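PDB 3LUU: gamma-butyrobetaine hydroxylase-like N-terminal domain-containing protein from Acidithiobacillus ferrooxidans, which is of unknown function but binds a zinc ion and belongs to the family named after the N-terminal domain of gamma-butyrobetaine hydroxylase. Local coordinates for residues M16-D24 against S31-R39; V70-Q78 against G88-R96. All blocks are in the same frame, centred on the assembly; numbering follows the deposited sequence. Where two conformers were deposited one is given.

Contact 1: residues M16-D24 against S31-R39; sequences MISRVMEVD and SRLTFEHLR. With ZN (zinc ion), chain B.
Ser31 pairs with Val23 through two backbone hydrogen bonds, one in each direction. Its OG turns to Asp99, beyond the hairpin. Arg32 lies alongside Glu22, both side chains pointing the same way. Its NE forms a salt bridge to Glu22 OE2 at 2.8 Å, but the hydrogen bond is weak, bent to 130°. The carboxylate and guanidinium planes stand nearly perpendicular. In one of its two conformers, Val20 sets CG2 over one guanidinium face, 3.7 Å from Arg32 NH2. Leu33 exchanges backbone bonds with Met21. Thr34 OG1 caps the following helix by accepting from His37 N. Phe35 N then bonds to Arg19 O at 2.9 Å. Phe35 CG is anti to the carbonyl carbon (chi1 -69°), which lays one ring face over the Arg19-Val20 peptide. Arg19 CA makes a CH-pi contact with that face, 4.0 Å from the ring centroid. In one of its two conformers, selenomethionine Met16 brings its SE obliquely to Phe35 CE2, at 3.8 Å. An alanine in place of Phe35 would probably leave the Arg19-Val20 peptide without its ring cover and open a gap beside it. His37 binds the zinc ion through NE2 at 2.0 Å, with Glu41 and Glu101 completing the protein ligands. Leu38 CD1 meets Met21 CB. The Arg32 charge is met at the partly exposed Glu22, whose other oxygen pairs with Arg13, so this carboxylate is probably held ionised between two arginines.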
loop_
_atom_site.group_PDB
_atom_site.type_symbol
_atom_site.label_atom_id
_atom_site.label_comp_id
_atom_site.label_asym_id
_atom_site.label_seq_id
_atom_site.Cartn_x
_atom_site.Cartn_y
_atom_site.Cartn_z
HETATM N N MSE A 16 -10.281 -7.368 -1.100
HETATM C CA MSE A 16 -10.566 -7.410 -2.533
HETATM C C MSE A 16 -11.919 -6.814 -2.904
HETATM O O MSE A 16 -12.054 -6.229 -3.960
HETATM C CB MSE A 16 -10.509 -8.838 -3.066
HETATM C CG MSE A 16 -9.250 -9.583 -2.748
HETATM SE SE MSE A 16 -7.719 -8.615 -3.449
HETATM C CE MSE A 16 -8.447 -8.345 -5.244
ATOM N N ILE A 17 -12.922 -6.986 -2.054
ATOM C CA ILE A 17 -14.265 -6.513 -2.398
ATOM C C ILE A 17 -14.317 -4.979 -2.328
ATOM O O ILE A 17 -14.720 -4.348 -3.273
ATOM C CB ILE A 17 -15.377 -7.197 -1.517
ATOM C CG1 ILE A 17 -15.277 -8.741 -1.635
ATOM C CG2 ILE A 17 -16.800 -6.707 -1.887
ATOM C CD1 ILE A 17 -15.271 -9.255 -3.045
ATOM N N SER A 18 -13.875 -4.400 -1.222
ATOM C CA SER A 18 -13.847 -2.968 -1.053
ATOM C C SER A 18 -12.667 -2.245 -1.746
ATOM O O SER A 18 -12.673 -1.031 -1.882
ATOM C CB SER A 18 -13.914 -2.644 0.427
ATOM O OG SER A 18 -12.806 -3.189 1.100
ATOM N N ARG A 19 -11.672 -3.005 -2.189
ATOM C CA ARG A 19 -10.514 -2.502 -2.923
ATOM C C ARG A 19 -9.681 -1.529 -2.109
ATOM O O ARG A 19 -9.261 -0.472 -2.616
ATOM C CB ARG A 19 -10.896 -1.946 -4.298
ATOM C CG ARG A 19 -11.752 -2.940 -5.083
ATOM C CD ARG A 19 -11.379 -3.082 -6.560
ATOM N NE ARG A 19 -11.800 -1.941 -7.376
ATOM C CZ ARG A 19 -13.062 -1.647 -7.722
ATOM N NH1 ARG A 19 -14.087 -2.392 -7.309
ATOM N NH2 ARG A 19 -13.309 -0.579 -8.492
ATOM N N VAL A 20 -9.383 -1.968 -0.887
ATOM C CA VAL A 20 -8.561 -1.178 0.030
ATOM C C VAL A 20 -7.677 -2.100 0.822
ATOM O O VAL A 20 -8.013 -3.273 1.096
ATOM C CB VAL A 20 -9.358 -0.265 1.010
ATOM C CG1 VAL A 20 -10.344 0.603 0.255
ATOM C CG2 VAL A 20 -10.049 -1.074 2.107
HETATM N N MSE A 21 -6.495 -1.575 1.143
HETATM C CA MSE A 21 -5.547 -2.311 1.986
HETATM C C MSE A 21 -5.515 -1.635 3.350
HETATM O O MSE A 21 -5.215 -0.432 3.451
HETATM C CB MSE A 21 -4.135 -2.391 1.381
HETATM C CG MSE A 21 -3.270 -3.496 2.042
HETATM SE SE MSE A 21 -1.535 -3.529 1.270
HETATM C CE MSE A 21 -0.755 -1.837 1.755
ATOM N N GLU A 22 -5.859 -2.393 4.378
ATOM C CA GLU A 22 -5.808 -1.903 5.748
ATOM C C GLU A 22 -4.496 -2.321 6.372
ATOM O O GLU A 22 -4.021 -3.425 6.142
ATOM C CB GLU A 22 -6.951 -2.471 6.564
ATOM C CG GLU A 22 -8.312 -2.070 6.040
ATOM C CD GLU A 22 -9.408 -2.304 7.057
ATOM O OE1 GLU A 22 -9.311 -3.288 7.804
ATOM O OE2 GLU A 22 -10.384 -1.556 7.104
ATOM N N VAL A 23 -3.905 -1.422 7.134
ATOM C CA VAL A 23 -2.686 -1.707 7.896
ATOM C C VAL A 23 -2.890 -1.138 9.296
ATOM O O VAL A 23 -3.205 0.033 9.449
ATOM C CB VAL A 23 -1.425 -1.055 7.292
ATOM C CG1 VAL A 23 -0.176 -1.470 8.145
ATOM C CG2 VAL A 23 -1.263 -1.410 5.811
ATOM N N ASP A 24 -2.768 -1.998 10.289
ATOM C CA ASP A 24 -2.836 -1.599 11.684
ATOM C C ASP A 24 -1.418 -1.271 12.106
ATOM O O ASP A 24 -0.497 -2.056 11.856
ATOM C CB ASP A 24 -3.305 -2.736 12.554
ATOM C CG ASP A 24 -4.770 -3.080 12.377
ATOM O OD1 ASP A 24 -5.626 -2.275 11.924
ATOM O OD2 ASP A 24 -5.060 -4.213 12.754
ATOM N N SER A 31 -4.480 2.458 8.719
ATOM C CA SER A 31 -4.569 3.111 7.421
ATOM C C SER A 31 -5.507 2.307 6.573
ATOM O O SER A 31 -5.548 1.079 6.673
ATOM C CB SER A 31 -3.205 3.187 6.747
ATOM O OG SER A 31 -2.268 3.929 7.512
ATOM N N ARG A 32 -6.316 2.996 5.778
ATOM C CA ARG A 32 -7.132 2.348 4.774
ATOM C C ARG A 32 -6.753 3.028 3.461
ATOM O O ARG A 32 -7.207 4.137 3.176
ATOM C CB ARG A 32 -8.618 2.476 5.080
ATOM C CG ARG A 32 -9.064 1.826 6.378
ATOM C CD ARG A 32 -10.593 2.037 6.625
ATOM N NE ARG A 32 -11.374 0.892 6.171
ATOM C CZ ARG A 32 -11.942 0.744 4.971
ATOM N NH1 ARG A 32 -11.881 1.693 4.043
ATOM N NH2 ARG A 32 -12.601 -0.383 4.701
ATOM N N LEU A 33 -5.918 2.343 2.674
ATOM C CA LEU A 33 -5.361 2.873 1.446
ATOM C C LEU A 33 -5.998 2.141 0.273
ATOM O O LEU A 33 -5.921 0.916 0.218
ATOM C CB LEU A 33 -3.849 2.683 1.442
ATOM C CG LEU A 33 -3.103 3.532 2.475
ATOM C CD1 LEU A 33 -1.671 3.042 2.576
ATOM C CD2 LEU A 33 -3.204 5.004 2.053
ATOM N N THR A 34 -6.656 2.872 -0.640
ATOM C CA THR A 34 -7.282 2.194 -1.785
ATOM C C THR A 34 -6.211 1.552 -2.683
ATOM O O THR A 34 -5.082 2.066 -2.862
ATOM C CB THR A 34 -8.184 3.114 -2.647
ATOM O OG1 THR A 34 -7.389 4.125 -3.244
ATOM C CG2 THR A 34 -9.323 3.739 -1.814
ATOM N N PHE A 35 -6.575 0.420 -3.272
ATOM C CA PHE A 35 -5.716 -0.205 -4.283
ATOM C C PHE A 35 -5.334 0.784 -5.384
ATOM O O PHE A 35 -4.191 0.797 -5.859
ATOM C CB PHE A 35 -6.450 -1.408 -4.887
ATOM C CG PHE A 35 -6.622 -2.582 -3.930
ATOM C CD1 PHE A 35 -5.970 -2.637 -2.706
ATOM C CD2 PHE A 35 -7.385 -3.679 -4.292
ATOM C CE1 PHE A 35 -6.113 -3.717 -1.857
ATOM C CE2 PHE A 35 -7.511 -4.783 -3.417
ATOM C CZ PHE A 35 -6.853 -4.788 -2.214
ATOM N N GLU A 36 -6.306 1.595 -5.806
ATOM C CA GLU A 36 -6.086 2.603 -6.833
ATOM C C GLU A 36 -4.993 3.574 -6.430
ATOM O O GLU A 36 -4.105 3.852 -7.202
ATOM C CB GLU A 36 -7.351 3.398 -7.060
ATOM C CG GLU A 36 -7.205 4.485 -8.117
ATOM C CD GLU A 36 -8.406 5.428 -8.194
ATOM O OE1 GLU A 36 -9.122 5.615 -7.177
ATOM O OE2 GLU A 36 -8.631 5.973 -9.301
ATOM N N HIS A 37 -5.122 4.132 -5.230
ATOM C CA HIS A 37 -4.150 5.082 -4.683
ATOM C C HIS A 37 -2.751 4.478 -4.628
ATOM O O HIS A 37 -1.784 5.086 -5.099
ATOM C CB HIS A 37 -4.638 5.543 -3.312
ATOM C CG HIS A 37 -3.880 6.689 -2.725
ATOM N ND1 HIS A 37 -4.064 7.095 -1.423
ATOM C CD2 HIS A 37 -2.965 7.528 -3.252
ATOM C CE1 HIS A 37 -3.288 8.128 -1.173
ATOM N NE2 HIS A 37 -2.605 8.403 -2.261
ATOM N N LEU A 38 -2.660 3.255 -4.124
ATOM C CA LEU A 38 -1.382 2.550 -4.060
ATOM C C LEU A 38 -0.754 2.386 -5.464
ATOM O O LEU A 38 0.451 2.598 -5.675
ATOM C CB LEU A 38 -1.569 1.183 -3.375
ATOM C CG LEU A 38 -1.894 1.203 -1.875
ATOM C CD1 LEU A 38 -2.486 -0.132 -1.471
ATOM C CD2 LEU A 38 -0.652 1.523 -1.052
ATOM N N ARG A 39 -1.583 2.035 -6.431
ATOM C CA ARG A 39 -1.097 1.856 -7.782
ATOM C C ARG A 39 -0.613 3.165 -8.395
ATOM O O ARG A 39 0.449 3.203 -9.023
ATOM C CB ARG A 39 -2.187 1.187 -8.637
ATOM C CG ARG A 39 -1.815 0.928 -10.093
ATOM C CD ARG A 39 -0.600 0.055 -10.230
ATOM N NE ARG A 39 -0.151 0.004 -11.607
ATOM C CZ ARG A 39 0.734 0.832 -12.161
ATOM N NH1 ARG A 39 1.299 1.802 -11.467
ATOM N NH2 ARG A 39 1.055 0.692 -13.438
HETATM ZN ZN ZN B . -1.545 10.119 -2.538
HETATM O O HOH W 1 -13.715 -2.201 3.465
HETATM O O HOH W 2 -9.154 0.926 -5.224
#

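Contact 2: residues V70-Q78 against G88-R96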
loop_
_atom_site.group_PDB
_atom_site.type_symbol
_atom_site.label_atom_id
_atom_site.label_comp_id
_atom_site.label_asym_id
_atom_site.label_seq_id
_atom_site.Cartn_x
_atom_site.Cartn_y
_atom_site.Cartn_z
ATOM N N VAL A 70 3.647 -9.131 -0.559
ATOM C CA VAL A 70 4.784 -9.971 -0.197
ATOM C C VAL A 70 5.758 -9.140 0.661
ATOM O O VAL A 70 6.216 -8.078 0.247
ATOM C CB VAL A 70 5.500 -10.492 -1.463
ATOM C CG1 VAL A 70 6.693 -11.377 -1.096
ATOM C CG2 VAL A 70 4.523 -11.273 -2.344
ATOM N N PRO A 71 6.077 -9.610 1.864
ATOM C CA PRO A 71 6.981 -8.823 2.687
ATOM C C PRO A 71 8.380 -8.816 2.104
ATOM O O PRO A 71 8.828 -9.824 1.537
ATOM C CB PRO A 71 6.991 -9.542 4.032
ATOM C CG PRO A 71 5.999 -10.611 3.969
ATOM C CD PRO A 71 5.563 -10.803 2.552
ATOM N N VAL A 72 9.045 -7.677 2.232
ATOM C CA VAL A 72 10.398 -7.498 1.736
ATOM C C VAL A 72 11.206 -7.158 2.980
ATOM O O VAL A 72 11.058 -6.080 3.572
ATOM C CB VAL A 72 10.457 -6.411 0.645
ATOM C CG1 VAL A 72 11.922 -6.099 0.243
ATOM C CG2 VAL A 72 9.613 -6.838 -0.582
ATOM N N GLY A 73 11.995 -8.136 3.427
ATOM C CA GLY A 73 12.728 -8.011 4.670
ATOM C C GLY A 73 11.761 -7.620 5.764
ATOM O O GLY A 73 10.624 -8.086 5.764
ATOM N N HIS A 74 12.203 -6.729 6.652
ATOM C CA HIS A 74 11.348 -6.180 7.695
ATOM C C HIS A 74 10.888 -4.761 7.407
ATOM O O HIS A 74 10.152 -4.197 8.187
ATOM C CB HIS A 74 12.115 -6.185 9.025
ATOM C CG HIS A 74 12.347 -7.560 9.570
ATOM N ND1 HIS A 74 11.318 -8.453 9.792
ATOM C CD2 HIS A 74 13.485 -8.193 9.945
ATOM C CE1 HIS A 74 11.814 -9.581 10.270
ATOM N NE2 HIS A 74 13.125 -9.447 10.380
ATOM N N TYR A 75 11.296 -4.175 6.295
ATOM C CA TYR A 75 11.136 -2.739 6.102
ATOM C C TYR A 75 10.104 -2.389 5.044
ATOM O O TYR A 75 9.675 -1.233 4.957
ATOM C CB TYR A 75 12.490 -2.102 5.739
ATOM C CG TYR A 75 12.978 -2.389 4.301
ATOM C CD1 TYR A 75 13.645 -3.577 3.975
ATOM C CD2 TYR A 75 12.785 -1.452 3.271
ATOM C CE1 TYR A 75 14.097 -3.827 2.644
ATOM C CE2 TYR A 75 13.222 -1.701 1.938
ATOM C CZ TYR A 75 13.876 -2.887 1.628
ATOM O OH TYR A 75 14.303 -3.113 0.320
ATOM N N ALA A 76 9.685 -3.358 4.233
ATOM C CA ALA A 76 8.790 -3.031 3.135
ATOM C C ALA A 76 7.875 -4.197 2.739
ATOM O O ALA A 76 7.953 -5.295 3.300
ATOM C CB ALA A 76 9.620 -2.553 1.954
ATOM N N VAL A 77 6.943 -3.908 1.837
ATOM C CA VAL A 77 6.158 -4.923 1.147
ATOM C C VAL A 77 6.220 -4.650 -0.371
ATOM O O VAL A 77 6.294 -3.500 -0.824
ATOM C CB VAL A 77 4.631 -5.013 1.558
ATOM C CG1 VAL A 77 4.448 -5.794 2.855
ATOM C CG2 VAL A 77 3.922 -3.616 1.556
ATOM N N GLN A 78 6.175 -5.730 -1.132
ATOM C CA GLN A 78 6.081 -5.671 -2.566
ATOM C C GLN A 78 4.602 -5.898 -2.868
ATOM O O GLN A 78 4.011 -6.904 -2.423
ATOM C CB GLN A 78 6.904 -6.793 -3.172
ATOM C CG GLN A 78 6.922 -6.822 -4.691
ATOM C CD GLN A 78 7.574 -8.088 -5.256
ATOM O OE1 GLN A 78 7.366 -9.225 -4.758
ATOM N NE2 GLN A 78 8.324 -7.909 -6.322
ATOM N N GLY A 88 7.299 -2.063 -7.268
ATOM C CA GLY A 88 6.519 -1.363 -6.304
ATOM C C GLY A 88 6.861 -2.039 -5.017
ATOM O O GLY A 88 6.154 -2.958 -4.595
ATOM N N ILE A 89 7.981 -1.604 -4.443
ATOM C CA ILE A 89 8.353 -1.963 -3.078
ATOM C C ILE A 89 7.917 -0.745 -2.286
ATOM O O ILE A 89 8.316 0.372 -2.591
ATOM C CB ILE A 89 9.853 -2.214 -2.909
ATOM C CG1 ILE A 89 10.324 -3.365 -3.826
ATOM C CG2 ILE A 89 10.217 -2.496 -1.449
ATOM C CD1 ILE A 89 9.776 -4.738 -3.477
ATOM N N PHE A 90 7.038 -0.962 -1.320
ATOM C CA PHE A 90 6.494 0.115 -0.511
ATOM C C PHE A 90 7.058 -0.040 0.886
ATOM O O PHE A 90 6.758 -1.038 1.573
ATOM C CB PHE A 90 4.982 0.019 -0.417
ATOM C CG PHE A 90 4.248 0.311 -1.703
ATOM C CD1 PHE A 90 4.288 -0.589 -2.757
ATOM C CD2 PHE A 90 3.449 1.443 -1.818
ATOM C CE1 PHE A 90 3.584 -0.358 -3.915
ATOM C CE2 PHE A 90 2.759 1.683 -3.000
ATOM C CZ PHE A 90 2.836 0.779 -4.038
ATOM N N THR A 91 7.841 0.938 1.331
ATOM C CA THR A 91 8.326 0.891 2.701
ATOM C C THR A 91 7.156 1.230 3.631
ATOM O O THR A 91 6.187 1.885 3.224
ATOM C CB THR A 91 9.479 1.841 2.964
ATOM O OG1 THR A 91 9.040 3.204 2.857
ATOM C CG2 THR A 91 10.614 1.589 1.979
ATOM N N TRP A 92 7.248 0.764 4.871
ATOM C CA TRP A 92 6.282 1.102 5.910
ATOM C C TRP A 92 6.125 2.621 6.077
ATOM O O TRP A 92 5.009 3.125 6.151
ATOM C CB TRP A 92 6.676 0.457 7.239
ATOM C CG TRP A 92 6.837 -1.032 7.163
ATOM C CD1 TRP A 92 7.900 -1.758 7.618
ATOM C CD2 TRP A 92 5.918 -1.975 6.606
ATOM N NE1 TRP A 92 7.698 -3.093 7.381
ATOM C CE2 TRP A 92 6.494 -3.260 6.758
ATOM C CE3 TRP A 92 4.652 -1.873 6.018
ATOM C CZ2 TRP A 92 5.855 -4.426 6.328
ATOM C CZ3 TRP A 92 4.013 -3.040 5.595
ATOM C CH2 TRP A 92 4.624 -4.295 5.750
ATOM N N GLU A 93 7.243 3.334 6.072
ATOM C CA GLU A 93 7.258 4.780 6.168
ATOM C C GLU A 93 6.458 5.411 5.019
ATOM O O GLU A 93 5.629 6.288 5.232
ATOM C CB GLU A 93 8.711 5.309 6.215
ATOM C CG GLU A 93 8.924 6.509 7.095
ATOM N N TYR A 94 6.706 4.951 3.798
ATOM C CA TYR A 94 5.976 5.429 2.625
ATOM C C TYR A 94 4.465 5.157 2.710
ATOM O O TYR A 94 3.674 6.031 2.414
ATOM C CB TYR A 94 6.521 4.760 1.380
ATOM C CG TYR A 94 6.017 5.317 0.091
ATOM C CD1 TYR A 94 6.315 6.609 -0.286
ATOM C CD2 TYR A 94 5.284 4.560 -0.762
ATOM C CE1 TYR A 94 5.863 7.123 -1.467
ATOM C CE2 TYR A 94 4.836 5.070 -1.956
ATOM C CZ TYR A 94 5.129 6.338 -2.301
ATOM O OH TYR A 94 4.694 6.824 -3.508
ATOM N N LEU A 95 4.076 3.949 3.100
ATOM C CA LEU A 95 2.665 3.610 3.236
ATOM C C LEU A 95 1.986 4.511 4.248
ATOM O O LEU A 95 0.892 5.051 3.998
ATOM C CB LEU A 95 2.484 2.165 3.667
ATOM C CG LEU A 95 2.823 1.111 2.653
ATOM C CD1 LEU A 95 2.782 -0.245 3.359
ATOM C CD2 LEU A 95 1.842 1.183 1.495
ATOM N N ARG A 96 2.636 4.711 5.388
ATOM C CA ARG A 96 2.085 5.608 6.392
ATOM C C ARG A 96 1.904 7.041 5.861
ATOM O O ARG A 96 0.873 7.681 6.122
ATOM C CB ARG A 96 2.946 5.578 7.650
ATOM C CG ARG A 96 2.363 6.248 8.805
ATOM C CD ARG A 96 1.055 5.634 9.235
ATOM N NE ARG A 96 0.434 6.533 10.197
ATOM C CZ ARG A 96 0.341 6.331 11.507
ATOM N NH1 ARG A 96 0.812 5.224 12.096
ATOM N NH2 ARG A 96 -0.243 7.268 12.237
HETATM O O HOH W 3 9.903 1.609 6.641
#
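Trp92 CG stands anti to its carbonyl carbon (chi1 -56°), which swings the indole back from the helix start to the turn before strand 76-81. There NE1 donates to His74 O at 2.8 Å. The acceptor lies in the indole plane, but the donor sits above the carbonyl plane. Val77 has CG1 likewise anti to its carbonyl carbon (chi1 -80°), and this methyl meets Trp92 CH2 closely, at 3.3 Å. Its other methyl, CG2, reaches Leu95 CD1 at 4.0 Å. One face of the indole also covers Ala76 N, toward its rim. Two backbone bonds join Val77 and Phe90; the one from Phe90 N to Val77 O measures 2.7 Å. A third runs from Trp92 N to Tyr75 O. On the other face of the sheet, Ile89 packs against three residues. Its CD1 touches Val72 CG2 at 3.6 Å and also meets Gln78 CB, while its CG2 presses tightly on Ala76 CB at 3.5 Å. Thr91 CG2 comes to the edge of the Tyr75 ring. Thr91 OG1 accepts from Tyr94 N and so caps helix 92-98. Tyr75 and Ala76 both face Val72 and form a classic beta bulge. The whole is an antiparallel beta hairpin whose second strand runs straight into an N-capped helix, and strand 76-81 starts with the bulge where it pairs with strand 66-72.

From the N terminus, strand 9-15 leads into residues 16-24. Contact 1 closes the short loop between strands 20-25 and 30-34 and continues into helix 35-40. After the zinc-binding residue Glu41 the chain runs through a partly unmodelled loop to strand 66-72. Contact 2 then closes the loop between strands 76-81 and 89-91 and leads into helix 92-98. The two contacts follow in series; neither nests in nor crosses the other. They belong to separate three-stranded antiparallel sheets, on opposite sides of the chain's centre. Between them Leu38 packs on Leu95 and Phe90, and Leu95 also meets Met21, so both helices help join the sheets.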